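Local coordinates for protein ABC-type phosphate transport system, periplasmic component (Lactobacillus brevis, PDB 4ECF) that probably binds phosphate and delivers it, as the solute-binding component of a PstSACB-type ABC transporter, for import across the cytoplasmic membrane, at residues L14-E19 with A174-N179; Q24-G27 with F33-V36; V53-S58 with A222-V227. One frame throughout, in Å; residues are numbered along the deposited sequence.

Contact 1: L14-E19 with A174-N179; sequences LQPLVE and AFSYVN. With EDO (1,2-ethanediol), chain I; ACT (acetate ion), chain C.
P16 meets Y177 through its ring carbons. P16 CG lies 3.8 Å from Y177 CE1 and 3.8 Å from Y177 OH, and P16 CD also comes up to that hydroxyl. The proline approaches the tyrosine ring obliquely, and the two side chains cross at about a right angle. Y177 CG stands anti to its carbonyl carbon (chi1 -77°). This rotation carries the long ring across to the helix, although its CB does not point there. The phenol end is anchored by a hydrogen bond from OH to the backbone O of T12. S176 adds a looser touch, with OG 4.1 Å from P16 CG.

Two small molecules, probably from the crystallisation liquor, lie beside this contact. An acetate lies over one face of the Y177 ring, its OXT 3.9 Å above the ring centre. The acetate is hydrogen-bonded to R160 NH1. A 1,2-ethanediol sits beside Q15, and its O2 donates a 2.7 Å hydrogen bond to E19 OE1. The other carboxylate oxygen is taken within the helix: Q15 NE2 donates to E19 OE2 at 3.0 Å. The acceptor lies near the Q15 amide plane, but the amide reaches the carboxylate from above, 55° out of its plane. The extended chains of Q15 and E19 bring their ends together one helical turn apart.

A valine in place of Y177 would probably leave T12 O without this hydroxyl partner and take away the surface against which P16 packs.

The contact joins the first turn of helix 15-28 to the 3-10 turn after strand 169-174. Helix 156-165 flanks Y177 through S156, Y242 touches P16, and strand 73-87 meets L17 and A174.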
loop_
_atom_site.group_PDB
_atom_site.type_symbol
_atom_site.label_atom_id
_atom_site.label_comp_id
_atom_site.label_asym_id
_atom_site.label_seq_id
_atom_site.Cartn_x
_atom_site.Cartn_y
_atom_site.Cartn_z
ATOM N N LEU A 14 3.793 3.424 0.748
ATOM C CA LEU A 14 4.682 3.635 1.874
ATOM C C LEU A 14 5.355 5.032 1.780
ATOM O O LEU A 14 5.817 5.600 2.771
ATOM C CB LEU A 14 5.739 2.543 1.857
ATOM C CG LEU A 14 6.715 2.422 3.024
ATOM C CD1 LEU A 14 6.095 2.643 4.412
ATOM C CD2 LEU A 14 7.477 1.095 2.904
ATOM N N GLN A 15 5.313 5.604 0.590
ATOM C CA GLN A 15 5.989 6.841 0.302
ATOM C C GLN A 15 5.639 7.947 1.312
ATOM O O GLN A 15 6.531 8.685 1.774
ATOM C CB GLN A 15 5.689 7.278 -1.121
ATOM C CG GLN A 15 6.546 8.450 -1.580
ATOM C CD GLN A 15 6.339 8.787 -3.043
ATOM O OE1 GLN A 15 5.739 8.018 -3.799
ATOM N NE2 GLN A 15 6.876 9.941 -3.457
ATOM N N PRO A 16 4.356 8.108 1.665
ATOM C CA PRO A 16 4.051 9.231 2.584
ATOM C C PRO A 16 4.736 9.086 3.938
ATOM O O PRO A 16 5.180 10.092 4.526
ATOM C CB PRO A 16 2.509 9.162 2.721
ATOM C CG PRO A 16 2.047 8.431 1.485
ATOM C CD PRO A 16 3.126 7.453 1.164
ATOM N N LEU A 17 4.792 7.872 4.457
ATOM C CA LEU A 17 5.468 7.654 5.752
ATOM C C LEU A 17 7.004 7.891 5.637
ATOM O O LEU A 17 7.636 8.517 6.527
ATOM C CB LEU A 17 5.214 6.241 6.279
ATOM C CG LEU A 17 5.946 5.832 7.548
ATOM C CD1 LEU A 17 5.647 6.819 8.688
ATOM C CD2 LEU A 17 5.573 4.387 7.935
ATOM N N VAL A 18 7.605 7.407 4.566
ATOM C CA VAL A 18 9.052 7.585 4.352
ATOM C C VAL A 18 9.404 9.064 4.163
ATOM O O VAL A 18 10.364 9.570 4.718
ATOM C CB VAL A 18 9.617 6.645 3.257
ATOM C CG1 VAL A 18 11.114 6.879 3.140
ATOM C CG2 VAL A 18 9.305 5.179 3.594
ATOM N N GLU A 19 8.574 9.788 3.428
ATOM C CA GLU A 19 8.782 11.208 3.246
ATOM C C GLU A 19 8.639 11.971 4.573
ATOM O O GLU A 19 9.415 12.873 4.891
ATOM C CB GLU A 19 7.803 11.781 2.220
ATOM C CG GLU A 19 8.139 11.350 0.827
ATOM C CD GLU A 19 7.194 11.887 -0.216
ATOM O OE1 GLU A 19 6.053 12.227 0.153
ATOM O OE2 GLU A 19 7.608 11.935 -1.398
ATOM N N ALA A 174 -4.144 2.593 -0.828
ATOM C CA ALA A 174 -3.769 2.537 0.605
ATOM C C ALA A 174 -4.627 3.515 1.435
ATOM O O ALA A 174 -4.947 4.598 0.990
ATOM C CB ALA A 174 -2.273 2.857 0.752
ATOM N N PHE A 175 -4.949 3.144 2.691
ATOM C CA PHE A 175 -5.796 3.949 3.569
ATOM C C PHE A 175 -5.440 5.468 3.691
ATOM O O PHE A 175 -6.336 6.334 3.625
ATOM C CB PHE A 175 -5.784 3.354 4.999
ATOM C CG PHE A 175 -6.665 2.135 5.222
ATOM C CD1 PHE A 175 -7.255 1.408 4.195
ATOM C CD2 PHE A 175 -6.819 1.652 6.510
ATOM C CE1 PHE A 175 -8.026 0.286 4.471
ATOM C CE2 PHE A 175 -7.609 0.534 6.779
ATOM C CZ PHE A 175 -8.181 -0.149 5.763
ATOM N N SER A 176 -4.171 5.780 3.763
ATOM C CA SER A 176 -3.785 7.213 3.907
ATOM C C SER A 176 -4.252 8.112 2.758
ATOM O O SER A 176 -4.508 9.332 2.937
ATOM C CB SER A 176 -2.287 7.373 4.002
ATOM O OG SER A 176 -1.736 7.568 2.718
ATOM N N TYR A 177 -4.344 7.521 1.565
ATOM C CA TYR A 177 -4.700 8.314 0.425
ATOM C C TYR A 177 -6.178 8.648 0.395
ATOM O O TYR A 177 -6.597 9.492 -0.376
ATOM C CB TYR A 177 -4.306 7.604 -0.884
ATOM C CG TYR A 177 -2.817 7.667 -1.222
ATOM C CD1 TYR A 177 -1.887 6.801 -0.629
ATOM C CD2 TYR A 177 -2.331 8.639 -2.104
ATOM C CE1 TYR A 177 -0.539 6.896 -0.898
ATOM C CE2 TYR A 177 -0.979 8.727 -2.395
ATOM C CZ TYR A 177 -0.067 7.874 -1.783
ATOM O OH TYR A 177 1.260 7.977 -2.156
ATOM N N VAL A 178 -6.998 7.965 1.196
ATOM C CA VAL A 178 -8.418 8.255 1.159
ATOM C C VAL A 178 -8.667 9.678 1.687
ATOM O O VAL A 178 -8.140 10.024 2.740
ATOM C CB VAL A 178 -9.245 7.218 1.979
ATOM C CG1 VAL A 178 -10.708 7.638 2.016
ATOM C CG2 VAL A 178 -9.074 5.806 1.389
ATOM N N ASN A 179 -9.418 10.464 0.927
ATOM C CA ASN A 179 -9.842 11.816 1.308
ATOM C C ASN A 179 -11.233 12.126 0.746
ATOM O O ASN A 179 -11.864 11.259 0.124
ATOM C CB ASN A 179 -8.778 12.876 0.898
ATOM C CG ASN A 179 -8.671 13.111 -0.621
ATOM O OD1 ASN A 179 -9.578 12.822 -1.385
ATOM N ND2 ASN A 179 -7.545 13.684 -1.045
HETATM C C1 EDO I . 3.422 11.372 -2.722
HETATM O O1 EDO I . 2.090 11.521 -3.229
HETATM C C2 EDO I . 3.376 10.616 -1.401
HETATM O O2 EDO I . 3.466 11.518 -0.288
HETATM C C ACT C . -1.363 11.289 0.695
HETATM O O ACT C . -2.554 11.667 0.736
HETATM O OXT ACT C . -0.976 10.361 1.432
HETATM C CH3 ACT C . -0.410 11.960 -0.257
#

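Contact 2: Q24-G27 with F33-V36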
loop_
_atom_site.group_PDB
_atom_site.type_symbol
_atom_site.label_atom_id
_atom_site.label_comp_id
_atom_site.label_asym_id
_atom_site.label_seq_id
_atom_site.Cartn_x
_atom_site.Cartn_y
_atom_site.Cartn_z
ATOM N N GLN A 24 11.356 14.681 9.086
ATOM C CA GLN A 24 11.492 14.815 10.514
ATOM C C GLN A 24 12.920 14.461 10.965
ATOM O O GLN A 24 13.521 15.200 11.727
ATOM C CB GLN A 24 10.423 13.999 11.227
ATOM C CG GLN A 24 10.326 14.341 12.708
ATOM C CD GLN A 24 9.125 13.727 13.356
ATOM O OE1 GLN A 24 9.254 12.763 14.129
ATOM N NE2 GLN A 24 7.956 14.270 13.054
ATOM N N TYR A 25 13.453 13.354 10.453
ATOM C CA TYR A 25 14.805 12.928 10.782
ATOM C C TYR A 25 15.823 14.012 10.406
ATOM O O TYR A 25 16.665 14.405 11.201
ATOM C CB TYR A 25 15.144 11.630 10.027
ATOM C CG TYR A 25 16.479 11.089 10.474
ATOM C CD1 TYR A 25 17.677 11.564 9.946
ATOM C CD2 TYR A 25 16.562 10.186 11.507
ATOM C CE1 TYR A 25 18.904 11.109 10.408
ATOM C CE2 TYR A 25 17.785 9.728 11.955
ATOM C CZ TYR A 25 18.952 10.199 11.416
ATOM O OH TYR A 25 20.197 9.752 11.891
ATOM N N THR A 26 15.718 14.533 9.188
ATOM C CA THR A 26 16.732 15.494 8.722
ATOM C C THR A 26 16.675 16.827 9.481
ATOM O O THR A 26 17.705 17.496 9.676
ATOM C CB THR A 26 16.723 15.743 7.209
ATOM O OG1 THR A 26 15.489 16.266 6.762
ATOM C CG2 THR A 26 17.099 14.441 6.426
ATOM N N GLY A 27 15.483 17.221 9.925
ATOM C CA GLY A 27 15.361 18.448 10.727
ATOM C C GLY A 27 15.884 18.263 12.136
ATOM O O GLY A 27 16.160 19.231 12.827
ATOM N N PHE A 33 20.541 14.249 4.644
ATOM C CA PHE A 33 19.660 14.412 3.498
ATOM C C PHE A 33 19.073 13.065 3.144
ATOM O O PHE A 33 19.808 12.092 3.008
ATOM C CB PHE A 33 20.447 14.932 2.287
ATOM C CG PHE A 33 21.104 16.251 2.534
ATOM C CD1 PHE A 33 22.359 16.297 3.138
ATOM C CD2 PHE A 33 20.448 17.442 2.238
ATOM C CE1 PHE A 33 22.975 17.522 3.418
ATOM C CE2 PHE A 33 21.063 18.670 2.508
ATOM C CZ PHE A 33 22.319 18.700 3.097
ATOM N N ILE A 34 17.746 12.995 3.025
ATOM C CA ILE A 34 17.074 11.757 2.687
ATOM C C ILE A 34 16.152 12.048 1.520
ATOM O O ILE A 34 15.157 12.770 1.659
ATOM C CB ILE A 34 16.284 11.176 3.895
ATOM C CG1 ILE A 34 17.270 10.937 5.071
ATOM C CG2 ILE A 34 15.520 9.908 3.494
ATOM C CD1 ILE A 34 16.559 10.535 6.345
ATOM N N ASN A 35 16.452 11.409 0.390
ATOM C CA ASN A 35 15.726 11.614 -0.851
ATOM C C ASN A 35 14.781 10.456 -1.015
ATOM O O ASN A 35 15.186 9.327 -0.890
ATOM C CB ASN A 35 16.712 11.627 -1.991
ATOM C CG ASN A 35 17.707 12.734 -1.857
ATOM O OD1 ASN A 35 17.359 13.894 -2.007
ATOM N ND2 ASN A 35 18.945 12.386 -1.504
ATOM N N VAL A 36 13.507 10.740 -1.282
ATOM C CA VAL A 36 12.487 9.688 -1.363
ATOM C C VAL A 36 11.812 9.798 -2.727
ATOM O O VAL A 36 11.461 10.907 -3.184
ATOM C CB VAL A 36 11.430 9.848 -0.246
ATOM C CG1 VAL A 36 10.503 8.657 -0.239
ATOM C CG2 VAL A 36 12.099 9.974 1.123
#
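I34 reaches from strand 32-39 to T26 and Y25 on helix 15-28. Its CB points toward the helix and splits into two branches. CG1, turned beside the backbone N (chi1 -58°), is the branch that makes the contact. It lies 3.8 Å from T26 CG2. From CG1 the chain runs on extended, and the terminal CD1 touches two neighbouring helix residues: T26 CG2 at 3.9 Å and Y25 CD1 at 3.9 Å. It also lies close to Y25 CB. The methyl comes to the ring obliquely, and the two side chains cross at about a right angle.

T26 turns its methyl, not its hydroxyl, to the strand. CG2 rests against the backbone, 3.8 Å from I34 N and 3.9 Å from F33 N. OG1 is directed back along the helix, where it makes weak hydrogen bonds to the carbonyls of G22 and E23. The CB of F33 points away from the helix, so F33 takes part through its backbone N.

Helix and strand are successive elements of a beta-alpha-beta unit that starts with strand 4-10. The Y25 ring also stacks with H29 and meets Y226 edge-to-face. The side chains meet through carbon alone, and the T26 methyl also lies against the strand backbone. No polar pair links the two segments, so at this point the helix end rests on the strand by van der Waals packing.

Contact 3: V53-S58 with A222-V227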
loop_
_atom_site.group_PDB
_atom_site.type_symbol
_atom_site.label_atom_id
_atom_site.label_comp_id
_atom_site.label_asym_id
_atom_site.label_seq_id
_atom_site.Cartn_x
_atom_site.Cartn_y
_atom_site.Cartn_z
ATOM N N VAL A 53 20.121 2.060 -5.146
ATOM C CA VAL A 53 19.586 2.945 -4.101
ATOM C C VAL A 53 20.003 2.370 -2.753
ATOM O O VAL A 53 20.517 1.266 -2.692
ATOM C CB VAL A 53 18.031 2.994 -4.138
ATOM C CG1 VAL A 53 17.476 3.606 -5.455
ATOM C CG2 VAL A 53 17.405 1.614 -3.921
ATOM N N GLN A 54 19.759 3.121 -1.682
ATOM C CA GLN A 54 20.103 2.633 -0.346
ATOM C C GLN A 54 18.968 1.804 0.288
ATOM O O GLN A 54 19.212 0.962 1.129
ATOM C CB GLN A 54 20.479 3.797 0.545
ATOM C CG GLN A 54 21.888 4.356 0.257
ATOM C CD GLN A 54 21.961 5.024 -1.103
ATOM O OE1 GLN A 54 21.179 5.918 -1.406
ATOM N NE2 GLN A 54 22.874 4.542 -1.966
ATOM N N ILE A 55 17.725 2.195 0.025
ATOM C CA ILE A 55 16.509 1.550 0.593
ATOM C C ILE A 55 15.500 1.317 -0.515
ATOM O O ILE A 55 15.209 2.215 -1.281
ATOM C CB ILE A 55 15.859 2.417 1.690
ATOM C CG1 ILE A 55 16.833 2.615 2.836
ATOM C CG2 ILE A 55 14.547 1.772 2.169
ATOM C CD1 ILE A 55 16.325 3.494 3.965
ATOM N N GLY A 56 14.979 0.079 -0.579
ATOM C CA GLY A 56 13.856 -0.271 -1.432
ATOM C C GLY A 56 12.606 -0.341 -0.596
ATOM O O GLY A 56 12.509 -1.128 0.362
ATOM N N ASN A 57 11.655 0.519 -0.890
ATOM C CA ASN A 57 10.386 0.595 -0.168
ATOM C C ASN A 57 9.413 -0.378 -0.806
ATOM O O ASN A 57 9.143 -0.255 -2.013
ATOM C CB ASN A 57 9.837 2.020 -0.294
ATOM C CG ASN A 57 10.711 3.094 0.361
ATOM O OD1 ASN A 57 11.601 2.817 1.193
ATOM N ND2 ASN A 57 10.463 4.331 -0.022
ATOM N N SER A 58 8.861 -1.298 -0.019
ATOM C CA SER A 58 8.051 -2.376 -0.569
ATOM C C SER A 58 6.844 -2.704 0.328
ATOM O O SER A 58 6.981 -2.788 1.557
ATOM C CB SER A 58 8.898 -3.617 -0.719
ATOM O OG SER A 58 8.177 -4.757 -1.195
ATOM N N ALA A 222 20.837 4.285 10.533
ATOM C CA ALA A 222 20.285 5.201 11.506
ATOM C C ALA A 222 18.843 5.572 11.223
ATOM O O ALA A 222 18.014 5.616 12.129
ATOM C CB ALA A 222 21.150 6.454 11.636
ATOM N N PHE A 223 18.526 5.840 9.954
ATOM C CA PHE A 223 17.174 6.196 9.604
ATOM C C PHE A 223 16.196 5.039 9.832
ATOM O O PHE A 223 15.084 5.241 10.346
ATOM C CB PHE A 223 17.129 6.646 8.156
ATOM C CG PHE A 223 15.762 6.997 7.652
ATOM C CD1 PHE A 223 14.998 7.958 8.283
ATOM C CD2 PHE A 223 15.275 6.416 6.495
ATOM C CE1 PHE A 223 13.759 8.305 7.799
ATOM C CE2 PHE A 223 14.044 6.776 6.001
ATOM C CZ PHE A 223 13.283 7.719 6.653
ATOM N N ILE A 224 16.566 3.845 9.390
ATOM C CA ILE A 224 15.690 2.688 9.637
ATOM C C ILE A 224 15.445 2.490 11.140
ATOM O O ILE A 224 14.266 2.309 11.577
ATOM C CB ILE A 224 16.213 1.418 8.917
ATOM C CG1 ILE A 224 16.144 1.596 7.402
ATOM C CG2 ILE A 224 15.385 0.197 9.332
ATOM C CD1 ILE A 224 16.896 0.497 6.691
ATOM N N THR A 225 16.505 2.541 11.944
ATOM C CA THR A 225 16.372 2.471 13.399
ATOM C C THR A 225 15.363 3.535 13.922
ATOM O O THR A 225 14.465 3.237 14.709
ATOM C CB THR A 225 17.721 2.643 14.036
ATOM O OG1 THR A 225 18.548 1.538 13.638
ATOM C CG2 THR A 225 17.616 2.723 15.567
ATOM N N TYR A 226 15.480 4.755 13.398
ATOM C CA TYR A 226 14.572 5.845 13.759
ATOM C C TYR A 226 13.120 5.552 13.412
ATOM O O TYR A 226 12.244 5.680 14.259
ATOM C CB TYR A 226 15.061 7.143 13.101
ATOM C CG TYR A 226 14.275 8.380 13.410
ATOM C CD1 TYR A 226 14.578 9.171 14.512
ATOM C CD2 TYR A 226 13.325 8.840 12.532
ATOM C CE1 TYR A 226 13.889 10.338 14.753
ATOM C CE2 TYR A 226 12.642 10.034 12.777
ATOM C CZ TYR A 226 12.934 10.763 13.867
ATOM O OH TYR A 226 12.253 11.946 14.126
ATOM N N VAL A 227 12.859 5.072 12.183
ATOM C CA VAL A 227 11.520 4.751 11.762
ATOM C C VAL A 227 10.919 3.622 12.635
ATOM O O VAL A 227 9.768 3.678 12.979
ATOM C CB VAL A 227 11.468 4.345 10.270
ATOM C CG1 VAL A 227 10.087 3.858 9.886
ATOM C CG2 VAL A 227 11.914 5.496 9.375
#
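I55 meets F223 and I224 with a single methyl group, its CD1. Before it, V53 and Q54 lead into the strand, and Q54 OE1 accepts a hydrogen bond from T7 N of strand 4-10. At I55 the chain enters strand 55-58 and its CB points toward helix 218-228. CG1 leaves on the side of the backbone N (chi1 -61°) and the rest is extended, which carries CD1 straight out to the helix. It stands 3.9 Å from I224 CG1 and 4.1 Å from I224 CD1, the two isoleucines reaching toward each other tip to tip. It also lies 4.0 Å from F223 CD2, near the plane of the ring and therefore at its edge. One face of that ring is occupied by V227 CG2 from the next helical turn, 3.7 Å above the plane and offset toward the rim.

G56, N57 and S58 carry the strand onward, and G56 pairs through its backbone with Y211. Strand 55-58 lies between strands 4-10 and 205-213, and L210 also touches I55. Helix 218-228 packs here on the face of the mixed sheet at strand 55-58, within a PBP-family domain. All three contact residues are buried and meet through carbon alone. Such a joint depends on close hydrophobic packing and imposes little directional constraint of its own.

From the N terminus, helix 15-28 comes first and serves two contacts. Its first turn opens contact 1, while its last turn opens contact 2, which closes almost at once on strand 32-39. Contact 2 is thus nested in the long loop that contact 1 closes at 174-179. Contact 3 opens at 53-58 inside that loop but closes beyond it, at 222-227, so contacts 1 and 3 cross. Contacts 2 and 3 follow in series. They also touch: I34 packs on F223, and Y25 on A222 and Y226. V18 bridges too, reaching V36 and N57. Together they tie helices 15-28 and 218-228 to the large mixed sheet, and helix 15-28 also to the turn after strand 169-174.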